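COG1633: Uncharacterized conserved protein (Magnetospirillum magnetotacticum, PDB 2OH3) belongs to the rubrerythrin family of ferritin-like proteins and binds a zinc ion within a helical bundle, though its physiological role is not established. Local coordinates at residues Tyr100-Glu105 / Ala141-Ile146; Thr93-Leu98 / Thr149-Ile154; Glu22-Leu27 / Thr41-Met46. One frame throughout, in Å; residues are numbered along the deposited sequence.

Contact 1 (Tyr100-Glu105 / Ala141-Ile146); sequences YARDNE and ALDKWI. With ZN (zinc ion), chain B.
Arg-102 NE meets Asp-143 OD1 at 2.6 Å, a salt bridge joining two neighbouring helices of the ferritin-like four-helix bundle. The axes of segments 100-105 and 141-146 run antiparallel at 159° and come no closer than 10.1 Å, so side chains must span the gap. Arg-102 does so with a chain extended from CG to NE, CG lying anti to the backbone N (chi1 -174°). Its guanidinium plane stands 45° from the carboxylate, so the two groups are not coplanar; OD1 lies much nearer to NE than to the terminal nitrogens, and the contact is one-pronged. Beneath the charges the arginine's methylene CD rests on Ile-146 CD1 at 3.7 Å, the two side chains crossing at about a right angle. Leu-142 fills the inner side: its CD1 sits against the backbone at Arg-102 CA and also lies 3.7 Å from Glu-105 CG. That glutamate chain is bent at its second torsion, carrying CD away from a straight course, and the carboxylate beyond it binds the metal. Glu-135 and His-138, from the same helix as 141-146, complete the protein ligands, so this helix pair supplies all three. Glu-105 OE2 is hydrogen-bonded to Tyr-24 OH, a second-shell partner that probably helps to orient the carboxylate, while Glu-105 OE1 holds the zinc ion at 2.0 Å.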
loop_
_atom_site.group_PDB
_atom_site.type_symbol
_atom_site.label_atom_id
_atom_site.label_comp_id
_atom_site.label_asym_id
_atom_site.label_seq_id
_atom_site.Cartn_x
_atom_site.Cartn_y
_atom_site.Cartn_z
ATOM N N TYR A 100 -3.900 9.423 -10.933
ATOM C CA TYR A 100 -3.367 8.603 -9.840
ATOM C C TYR A 100 -2.033 8.000 -10.286
ATOM O O TYR A 100 -0.996 8.004 -9.561
ATOM C CB TYR A 100 -4.389 7.475 -9.512
ATOM C CG TYR A 100 -3.899 6.457 -8.488
ATOM C CD1 TYR A 100 -3.469 6.871 -7.238
ATOM C CD2 TYR A 100 -3.868 5.101 -8.778
ATOM C CE1 TYR A 100 -3.002 5.974 -6.300
ATOM C CE2 TYR A 100 -3.411 4.187 -7.835
ATOM C CZ TYR A 100 -2.990 4.646 -6.601
ATOM O OH TYR A 100 -2.549 3.772 -5.642
ATOM N N ALA A 101 -2.040 7.473 -11.487
ATOM C CA ALA A 101 -0.811 6.850 -12.019
ATOM C C ALA A 101 0.281 7.892 -12.153
ATOM O O ALA A 101 1.409 7.706 -11.720
ATOM C CB ALA A 101 -1.076 6.195 -13.393
ATOM N N ARG A 102 -0.073 9.036 -12.719
ATOM C CA ARG A 102 0.866 10.134 -12.827
ATOM C C ARG A 102 1.496 10.595 -11.498
ATOM O O ARG A 102 2.690 10.859 -11.461
ATOM C CB ARG A 102 0.189 11.311 -13.491
ATOM C CG ARG A 102 1.133 12.452 -13.764
ATOM C CD ARG A 102 0.323 13.627 -14.253
ATOM N NE ARG A 102 1.156 14.810 -14.302
ATOM C CZ ARG A 102 1.079 15.831 -13.448
ATOM N NH1 ARG A 102 0.195 15.821 -12.453
ATOM N NH2 ARG A 102 1.916 16.858 -13.596
ATOM N N ASP A 103 0.669 10.809 -10.471
ATOM C CA ASP A 103 1.157 11.113 -9.119
ATOM C C ASP A 103 2.272 10.203 -8.629
ATOM O O ASP A 103 3.297 10.647 -8.117
ATOM C CB ASP A 103 0.016 11.010 -8.117
ATOM C CG ASP A 103 -0.839 12.233 -8.093
ATOM O OD1 ASP A 103 -0.490 13.227 -8.795
ATOM O OD2 ASP A 103 -1.906 12.164 -7.430
ATOM N N ASN A 104 2.076 8.919 -8.825
ATOM C CA ASN A 104 3.047 7.945 -8.401
ATOM C C ASN A 104 4.259 7.784 -9.306
ATOM O O ASN A 104 5.330 7.474 -8.828
ATOM C CB ASN A 104 2.305 6.662 -8.111
ATOM C CG ASN A 104 1.416 6.820 -6.936
ATOM O OD1 ASN A 104 1.912 6.903 -5.826
ATOM N ND2 ASN A 104 0.087 6.941 -7.160
ATOM N N GLU A 105 4.105 8.025 -10.607
ATOM C CA GLU A 105 5.236 8.137 -11.513
ATOM C C GLU A 105 6.152 9.242 -11.051
ATOM O O GLU A 105 7.352 9.076 -11.060
ATOM C CB GLU A 105 4.765 8.493 -12.935
ATOM C CG GLU A 105 4.121 7.371 -13.709
ATOM C CD GLU A 105 5.117 6.368 -14.196
ATOM O OE1 GLU A 105 6.294 6.729 -14.310
ATOM O OE2 GLU A 105 4.734 5.219 -14.478
ATOM N N ALA A 141 4.252 11.755 -21.004
ATOM C CA ALA A 141 3.292 10.950 -21.762
ATOM C C ALA A 141 1.893 10.904 -21.114
ATOM O O ALA A 141 0.870 11.056 -21.790
ATOM C CB ALA A 141 3.833 9.552 -21.946
ATOM N N LEU A 142 1.840 10.692 -19.803
ATOM C CA LEU A 142 0.571 10.718 -19.057
ATOM C C LEU A 142 -0.094 12.102 -19.087
ATOM O O LEU A 142 -1.313 12.183 -19.175
ATOM C CB LEU A 142 0.757 10.233 -17.615
ATOM C CG LEU A 142 1.112 8.743 -17.444
ATOM C CD1 LEU A 142 1.563 8.462 -16.083
ATOM C CD2 LEU A 142 -0.050 7.826 -17.790
ATOM N N ASP A 143 0.697 13.174 -19.038
ATOM C CA ASP A 143 0.182 14.556 -19.223
ATOM C C ASP A 143 -0.537 14.749 -20.552
ATOM O O ASP A 143 -1.557 15.420 -20.610
ATOM C CB ASP A 143 1.307 15.590 -19.164
ATOM C CG ASP A 143 1.820 15.861 -17.753
ATOM O OD1 ASP A 143 1.117 15.558 -16.781
ATOM O OD2 ASP A 143 2.936 16.426 -17.624
ATOM N N LYS A 144 0.028 14.193 -21.619
ATOM C CA LYS A 144 -0.568 14.264 -22.961
ATOM C C LYS A 144 -1.889 13.504 -23.005
ATOM O O LYS A 144 -2.839 13.922 -23.663
ATOM C CB LYS A 144 0.410 13.707 -24.018
ATOM C CG LYS A 144 1.560 14.660 -24.326
ATOM C CD LYS A 144 2.713 13.976 -25.054
ATOM C CE LYS A 144 3.707 15.004 -25.627
ATOM N NZ LYS A 144 4.890 14.341 -26.295
ATOM N N TRP A 145 -1.955 12.394 -22.281
ATOM C CA TRP A 145 -3.191 11.621 -22.183
ATOM C C TRP A 145 -4.258 12.352 -21.401
ATOM O O TRP A 145 -5.408 12.428 -21.833
ATOM C CB TRP A 145 -2.922 10.236 -21.594
ATOM C CG TRP A 145 -2.622 9.317 -22.686
ATOM C CD1 TRP A 145 -1.385 8.990 -23.183
ATOM C CD2 TRP A 145 -3.584 8.659 -23.515
ATOM N NE1 TRP A 145 -1.523 8.147 -24.269
ATOM C CE2 TRP A 145 -2.865 7.933 -24.496
ATOM C CE3 TRP A 145 -4.987 8.582 -23.507
ATOM C CZ2 TRP A 145 -3.514 7.138 -25.472
ATOM C CZ3 TRP A 145 -5.627 7.802 -24.481
ATOM C CH2 TRP A 145 -4.890 7.090 -25.437
ATOM N N ILE A 146 -3.863 12.894 -20.261
ATOM C CA ILE A 146 -4.777 13.601 -19.390
ATOM C C ILE A 146 -5.396 14.763 -20.186
ATOM O O ILE A 146 -6.604 14.956 -20.149
ATOM C CB ILE A 146 -4.048 14.024 -18.076
ATOM C CG1 ILE A 146 -3.836 12.805 -17.190
ATOM C CG2 ILE A 146 -4.832 15.051 -17.282
ATOM C CD1 ILE A 146 -2.738 12.955 -16.206
HETATM ZN ZN ZN B . 7.443 5.260 -15.002
#

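Contact 2 (Thr93-Leu98 / Thr149-Ile154); sequences TPYHAL and TPRPSI
Tyr-95 and Leu-98, in the first turns of helix 94-118, are covered by the extended C-terminal tail at Thr-149, Arg-151 and Pro-152: a partly buried helix-to-tail contact at one end of the bundle. No direct hydrogen bond crosses it; what joins the two segments is apolar and CH-pi packing plus one bridging water. Arg-151 CD lies over one face of the Tyr-95 ring in a CH-pi contact, 4.0 Å from the centroid and 20° off the normal, placed there by a chain bend at chi2 (-44°). Tyr-95 CE1 sits over the middle of the Arg-151 guanidinium, 3.6 Å from CZ, with the two planes 27° apart. Arg-151 NH1 folds back on the chain just before it, donating to Thr-149 O at 2.6 Å and to Ile-146 O in the last turn of helix 122-148. Pro-152 CD packs on Tyr-95 CB at 3.7 Å, and Pro-152 CG reaches Thr-93, the N-cap residue, whose OG1 accepts a weak bond from His-96 N. At the inner end Leu-98 CD1 and Thr-149 OG1 meet tip to tip at 3.3 Å; that hydroxyl is hydrogen-bonded to Trp-145 O. The water accepts from Tyr-95 N at 2.9 Å and donates to Pro-150 O at 3.0 Å. It thus serves a first-turn amide for which no carbonyl of a preceding turn is available, while the tail adheres through proline, methylene and aromatic surface.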
loop_
_atom_site.group_PDB
_atom_site.type_symbol
_atom_site.label_atom_id
_atom_site.label_comp_id
_atom_site.label_asym_id
_atom_site.label_seq_id
_atom_site.Cartn_x
_atom_site.Cartn_y
_atom_site.Cartn_z
ATOM N N THR A 93 -12.898 5.765 -13.579
ATOM C CA THR A 93 -12.932 6.707 -14.676
ATOM C C THR A 93 -11.521 6.970 -15.169
ATOM O O THR A 93 -10.618 7.163 -14.369
ATOM C CB THR A 93 -13.555 8.063 -14.290
ATOM O OG1 THR A 93 -12.608 8.826 -13.548
ATOM C CG2 THR A 93 -14.759 7.884 -13.443
ATOM N N PRO A 94 -11.317 7.011 -16.498
ATOM C CA PRO A 94 -9.967 7.249 -17.018
ATOM C C PRO A 94 -9.250 8.476 -16.495
ATOM O O PRO A 94 -8.068 8.399 -16.203
ATOM C CB PRO A 94 -10.188 7.366 -18.528
ATOM C CG PRO A 94 -11.365 6.604 -18.794
ATOM C CD PRO A 94 -12.276 6.795 -17.597
ATOM N N TYR A 95 -9.946 9.595 -16.346
ATOM C CA TYR A 95 -9.312 10.805 -15.854
ATOM C C TYR A 95 -8.656 10.566 -14.469
ATOM O O TYR A 95 -7.503 10.979 -14.227
ATOM C CB TYR A 95 -10.314 11.956 -15.778
ATOM C CG TYR A 95 -9.719 13.241 -15.249
ATOM C CD1 TYR A 95 -8.746 13.933 -15.976
ATOM C CD2 TYR A 95 -10.127 13.775 -14.027
ATOM C CE1 TYR A 95 -8.182 15.113 -15.494
ATOM C CE2 TYR A 95 -9.578 14.955 -13.538
ATOM C CZ TYR A 95 -8.607 15.616 -14.279
ATOM O OH TYR A 95 -8.055 16.777 -13.803
ATOM N N HIS A 96 -9.379 9.886 -13.575
ATOM C CA HIS A 96 -8.883 9.667 -12.219
ATOM C C HIS A 96 -7.782 8.607 -12.122
ATOM O O HIS A 96 -6.858 8.743 -11.320
ATOM C CB HIS A 96 -10.045 9.331 -11.287
ATOM C CG HIS A 96 -10.938 10.502 -10.997
ATOM N ND1 HIS A 96 -12.311 10.392 -10.923
ATOM C CD2 HIS A 96 -10.651 11.801 -10.750
ATOM C CE1 HIS A 96 -12.827 11.574 -10.641
ATOM N NE2 HIS A 96 -11.842 12.447 -10.535
ATOM N N ALA A 97 -7.842 7.570 -12.951
ATOM C CA ALA A 97 -6.807 6.547 -12.955
ATOM C C ALA A 97 -5.488 7.105 -13.491
ATOM O O ALA A 97 -4.400 6.861 -12.911
ATOM C CB ALA A 97 -7.287 5.329 -13.744
ATOM N N LEU A 98 -5.576 7.883 -14.567
ATOM C CA LEU A 98 -4.403 8.458 -15.170
ATOM C C LEU A 98 -3.701 9.426 -14.225
ATOM O O LEU A 98 -2.479 9.478 -14.188
ATOM C CB LEU A 98 -4.759 9.207 -16.446
ATOM C CG LEU A 98 -5.103 8.517 -17.744
ATOM C CD1 LEU A 98 -5.776 9.528 -18.717
ATOM C CD2 LEU A 98 -3.864 7.903 -18.387
ATOM N N THR A 149 -8.179 13.499 -22.430
ATOM C CA THR A 149 -9.138 12.679 -21.719
ATOM C C THR A 149 -10.283 13.542 -21.170
ATOM O O THR A 149 -10.044 14.437 -20.386
ATOM C CB THR A 149 -8.452 11.940 -20.558
ATOM O OG1 THR A 149 -7.515 10.982 -21.081
ATOM C CG2 THR A 149 -9.469 11.217 -19.726
ATOM N N PRO A 150 -11.539 13.248 -21.551
ATOM C CA PRO A 150 -12.630 14.103 -21.055
ATOM C C PRO A 150 -12.843 13.959 -19.545
ATOM O O PRO A 150 -12.584 12.897 -18.984
ATOM C CB PRO A 150 -13.860 13.610 -21.831
ATOM C CG PRO A 150 -13.560 12.190 -22.184
ATOM C CD PRO A 150 -12.037 12.136 -22.384
ATOM N N ARG A 151 -13.308 15.030 -18.906
ATOM C CA ARG A 151 -13.506 15.052 -17.460
ATOM C C ARG A 151 -14.890 14.498 -17.130
ATOM O O ARG A 151 -15.879 14.976 -17.676
ATOM C CB ARG A 151 -13.414 16.484 -16.922
ATOM C CG ARG A 151 -12.304 17.338 -17.523
ATOM C CD ARG A 151 -11.017 16.579 -17.615
ATOM N NE ARG A 151 -9.846 17.455 -17.638
ATOM C CZ ARG A 151 -8.738 17.209 -18.336
ATOM N NH1 ARG A 151 -8.631 16.110 -19.059
ATOM N NH2 ARG A 151 -7.716 18.054 -18.298
ATOM N N PRO A 152 -14.974 13.507 -16.230
ATOM C CA PRO A 152 -16.271 12.925 -15.869
ATOM C C PRO A 152 -17.071 13.803 -14.889
ATOM O O PRO A 152 -16.504 14.681 -14.242
ATOM C CB PRO A 152 -15.871 11.616 -15.199
ATOM C CG PRO A 152 -14.592 11.940 -14.558
ATOM C CD PRO A 152 -13.875 12.889 -15.475
ATOM N N SER A 153 -18.374 13.571 -14.789
ATOM C CA SER A 153 -19.208 14.277 -13.807
ATOM C C SER A 153 -19.804 13.280 -12.800
ATOM O O SER A 153 -20.287 12.216 -13.185
ATOM C CB SER A 153 -20.306 15.078 -14.515
ATOM N N ILE A 154 -19.747 13.619 -11.511
ATOM C CA ILE A 154 -20.373 12.807 -10.455
ATOM C C ILE A 154 -21.909 12.763 -10.573
ATOM O O ILE A 154 -22.502 13.353 -11.489
ATOM C CB ILE A 154 -20.005 13.333 -9.046
HETATM O O HOH W 1 -12.419 10.210 -17.641
#

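Contact 3 (Glu22-Leu27 / Thr41-Met46); sequences ERYVEL and TVFRDM
The Tyr-24 ring has Met-46 CB over the centre of one face and Phe-43 CD1 at its edge, while the Phe-43 ring carries Leu-27 on one of its faces. These groups pack helix 6-33 against helix 37-61, the first antiparallel pair of the ferritin-like bundle; the axes of segments 22-27 and 41-46 approach to 8.1 Å. Met-46 CB stands 3.5 Å from the Tyr-24 centroid, only 3° off the normal, so this CH-pi contact is almost exactly centred. The residue is present as selenomethionine; its SE lies farther out and oblique to the ring, in a Met-aromatic contact. Tyr-24 CD1 meets Phe-43 CD1 at 3.6 Å, yet the centroids are well separated and the planes are inclined at 37°, an oblique aromatic pair. On Phe-43, Leu-27 CB approaches CD2 at 3.5 Å, off to one side of the face, and Leu-27 CD1 lies farther along, above the ring centre. Tyr-24 CG is anti to the carbonyl carbon (chi1 -80°), beside the backbone N. The hydroxyl at the far end of the ring is hydrogen-bonded to Glu-105 OE2.

Polar groups lie around this apolar patch. Arg-44 NH1 makes a long approach to Val-25 O, whereas NH2 forms a salt bridge with Asp-29. Arg-23, bridged to Glu-22 and Glu-26, belongs to the subunit interface, where Glu-26 OE1 is hydrogen-bonded to Ser-71 OG of the second subunit. At the closest backbone pair the contacts are reciprocal: Tyr-24 CB lies 3.6 Å from Phe-43 O, and Phe-43 CB lies 3.7 Å from Tyr-24 O.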
loop_
_atom_site.group_PDB
_atom_site.type_symbol
_atom_site.label_atom_id
_atom_site.label_comp_id
_atom_site.label_asym_id
_atom_site.label_seq_id
_atom_site.Cartn_x
_atom_site.Cartn_y
_atom_site.Cartn_z
ATOM N N GLU A 22 2.291 -4.249 -10.456
ATOM C CA GLU A 22 1.040 -4.624 -9.826
ATOM C C GLU A 22 -0.026 -3.562 -9.935
ATOM O O GLU A 22 -1.187 -3.878 -10.138
ATOM C CB GLU A 22 1.223 -4.866 -8.322
ATOM C CG GLU A 22 1.901 -6.149 -7.993
ATOM C CD GLU A 22 2.257 -6.234 -6.516
ATOM O OE1 GLU A 22 1.552 -5.569 -5.687
ATOM O OE2 GLU A 22 3.226 -6.991 -6.218
ATOM N N ARG A 23 0.351 -2.315 -9.728
ATOM C CA ARG A 23 -0.633 -1.227 -9.704
ATOM C C ARG A 23 -1.206 -0.933 -11.094
ATOM O O ARG A 23 -2.392 -0.627 -11.247
ATOM C CB ARG A 23 -0.017 0.048 -9.178
ATOM C CG ARG A 23 0.450 0.043 -7.704
ATOM C CD ARG A 23 -0.653 0.083 -6.696
ATOM N NE ARG A 23 -1.431 -1.143 -6.665
ATOM C CZ ARG A 23 -1.000 -2.350 -6.314
ATOM N NH1 ARG A 23 0.231 -2.578 -5.907
ATOM N NH2 ARG A 23 -1.842 -3.366 -6.355
ATOM N N TYR A 24 -0.322 -0.929 -12.079
ATOM C CA TYR A 24 -0.729 -0.831 -13.492
ATOM C C TYR A 24 -1.563 -1.981 -14.035
ATOM O O TYR A 24 -2.464 -1.723 -14.800
ATOM C CB TYR A 24 0.477 -0.595 -14.368
ATOM C CG TYR A 24 0.946 0.848 -14.379
ATOM C CD1 TYR A 24 0.111 1.851 -14.843
ATOM C CD2 TYR A 24 2.228 1.191 -13.997
ATOM C CE1 TYR A 24 0.509 3.168 -14.867
ATOM C CE2 TYR A 24 2.670 2.503 -14.076
ATOM C CZ TYR A 24 1.774 3.495 -14.476
ATOM O OH TYR A 24 2.133 4.807 -14.565
ATOM N N VAL A 25 -1.265 -3.246 -13.687
ATOM C CA VAL A 25 -2.125 -4.343 -14.084
ATOM C C VAL A 25 -3.515 -4.115 -13.550
ATOM O O VAL A 25 -4.509 -4.270 -14.254
ATOM C CB VAL A 25 -1.596 -5.688 -13.609
ATOM C CG1 VAL A 25 -2.644 -6.769 -13.757
ATOM C CG2 VAL A 25 -0.346 -6.070 -14.420
ATOM N N GLU A 26 -3.579 -3.710 -12.293
ATOM C CA GLU A 26 -4.823 -3.417 -11.591
ATOM C C GLU A 26 -5.617 -2.309 -12.283
ATOM O O GLU A 26 -6.806 -2.467 -12.549
ATOM C CB GLU A 26 -4.436 -3.093 -10.136
ATOM C CG GLU A 26 -5.487 -2.803 -9.204
ATOM C CD GLU A 26 -4.927 -2.748 -7.764
ATOM O OE1 GLU A 26 -4.324 -1.714 -7.405
ATOM O OE2 GLU A 26 -5.069 -3.748 -7.011
ATOM N N LEU A 27 -4.948 -1.216 -12.622
ATOM C CA LEU A 27 -5.597 -0.143 -13.355
ATOM C C LEU A 27 -6.015 -0.568 -14.777
ATOM O O LEU A 27 -7.103 -0.191 -15.230
ATOM C CB LEU A 27 -4.707 1.124 -13.416
ATOM C CG LEU A 27 -4.358 1.880 -12.127
ATOM C CD1 LEU A 27 -3.311 2.917 -12.457
ATOM C CD2 LEU A 27 -5.573 2.529 -11.487
ATOM N N THR A 41 -4.881 -0.024 -22.380
ATOM C CA THR A 41 -3.649 -0.273 -23.135
ATOM C C THR A 41 -2.459 0.621 -22.723
ATOM O O THR A 41 -1.329 0.127 -22.656
ATOM C CB THR A 41 -3.917 -0.238 -24.654
ATOM O OG1 THR A 41 -5.022 -1.105 -24.948
ATOM C CG2 THR A 41 -2.720 -0.728 -25.424
ATOM N N VAL A 42 -2.692 1.896 -22.381
ATOM C CA VAL A 42 -1.635 2.727 -21.829
ATOM C C VAL A 42 -1.049 2.043 -20.577
ATOM O O VAL A 42 0.176 1.987 -20.384
ATOM C CB VAL A 42 -2.171 4.162 -21.423
ATOM C CG1 VAL A 42 -1.199 4.882 -20.517
ATOM C CG2 VAL A 42 -2.467 5.012 -22.648
ATOM N N PHE A 43 -1.932 1.545 -19.723
ATOM C CA PHE A 43 -1.532 0.847 -18.492
ATOM C C PHE A 43 -0.929 -0.566 -18.710
ATOM O O PHE A 43 -0.067 -1.006 -17.929
ATOM C CB PHE A 43 -2.719 0.734 -17.540
ATOM C CG PHE A 43 -3.282 2.066 -17.079
ATOM C CD1 PHE A 43 -2.474 3.160 -16.918
ATOM C CD2 PHE A 43 -4.634 2.189 -16.759
ATOM C CE1 PHE A 43 -2.997 4.342 -16.492
ATOM C CE2 PHE A 43 -5.156 3.401 -16.368
ATOM C CZ PHE A 43 -4.350 4.448 -16.226
ATOM N N ARG A 44 -1.349 -1.259 -19.755
ATOM C CA ARG A 44 -0.650 -2.503 -20.078
ATOM C C ARG A 44 0.790 -2.218 -20.503
ATOM O O ARG A 44 1.707 -2.956 -20.143
ATOM C CB ARG A 44 -1.366 -3.310 -21.143
ATOM C CG ARG A 44 -2.705 -3.744 -20.748
ATOM C CD ARG A 44 -2.720 -4.918 -19.793
ATOM N NE ARG A 44 -4.124 -5.244 -19.616
ATOM C CZ ARG A 44 -4.686 -5.741 -18.525
ATOM N NH1 ARG A 44 -3.950 -6.053 -17.444
ATOM N NH2 ARG A 44 -6.012 -5.924 -18.544
ATOM N N ASP A 45 0.988 -1.140 -21.250
ATOM C CA ASP A 45 2.294 -0.766 -21.776
ATOM C C ASP A 45 3.228 -0.480 -20.605
ATOM O O ASP A 45 4.365 -0.974 -20.530
ATOM C CB ASP A 45 2.115 0.448 -22.679
ATOM C CG ASP A 45 3.384 0.861 -23.425
ATOM O OD1 ASP A 45 4.121 0.003 -23.967
ATOM O OD2 ASP A 45 3.614 2.093 -23.490
HETATM N N MSE A 46 2.710 0.281 -19.661
HETATM C CA MSE A 46 3.452 0.651 -18.464
HETATM C C MSE A 46 3.797 -0.562 -17.601
HETATM O O MSE A 46 4.901 -0.632 -17.066
HETATM C CB MSE A 46 2.664 1.676 -17.641
HETATM C CG MSE A 46 2.479 3.134 -18.207
HETATM SE SE MSE A 46 4.199 4.093 -18.482
HETATM C CE MSE A 46 4.887 3.867 -17.122
#

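In the fold
Contact 3 closes the helix pair 6-33/37-61 and contact 1 the pair 94-118/122-148, both centred about 10 Å from the chain centre; contact 2 sits about 19 Å out, at the bundle end. Contact 1 is buried, contact 3 partly buried with Val-25 exposed, and contact 2 partly buried under an exposed tail. Contacts 1 and 2 share helix 94-118. Chemistry follows place: the tighter contact 3 is aromatic and aliphatic; the wider contact 1 combines leucine packing with an ion pair and a metal ligand; contact 2 relies on proline, arginine and water. Ala-97 CB meets Phe-43 CE2 at 3.9 Å, tying contacts 2 and 3, while Met-46 and Tyr-24 border the metal site to which contact 1 contributes Glu-105.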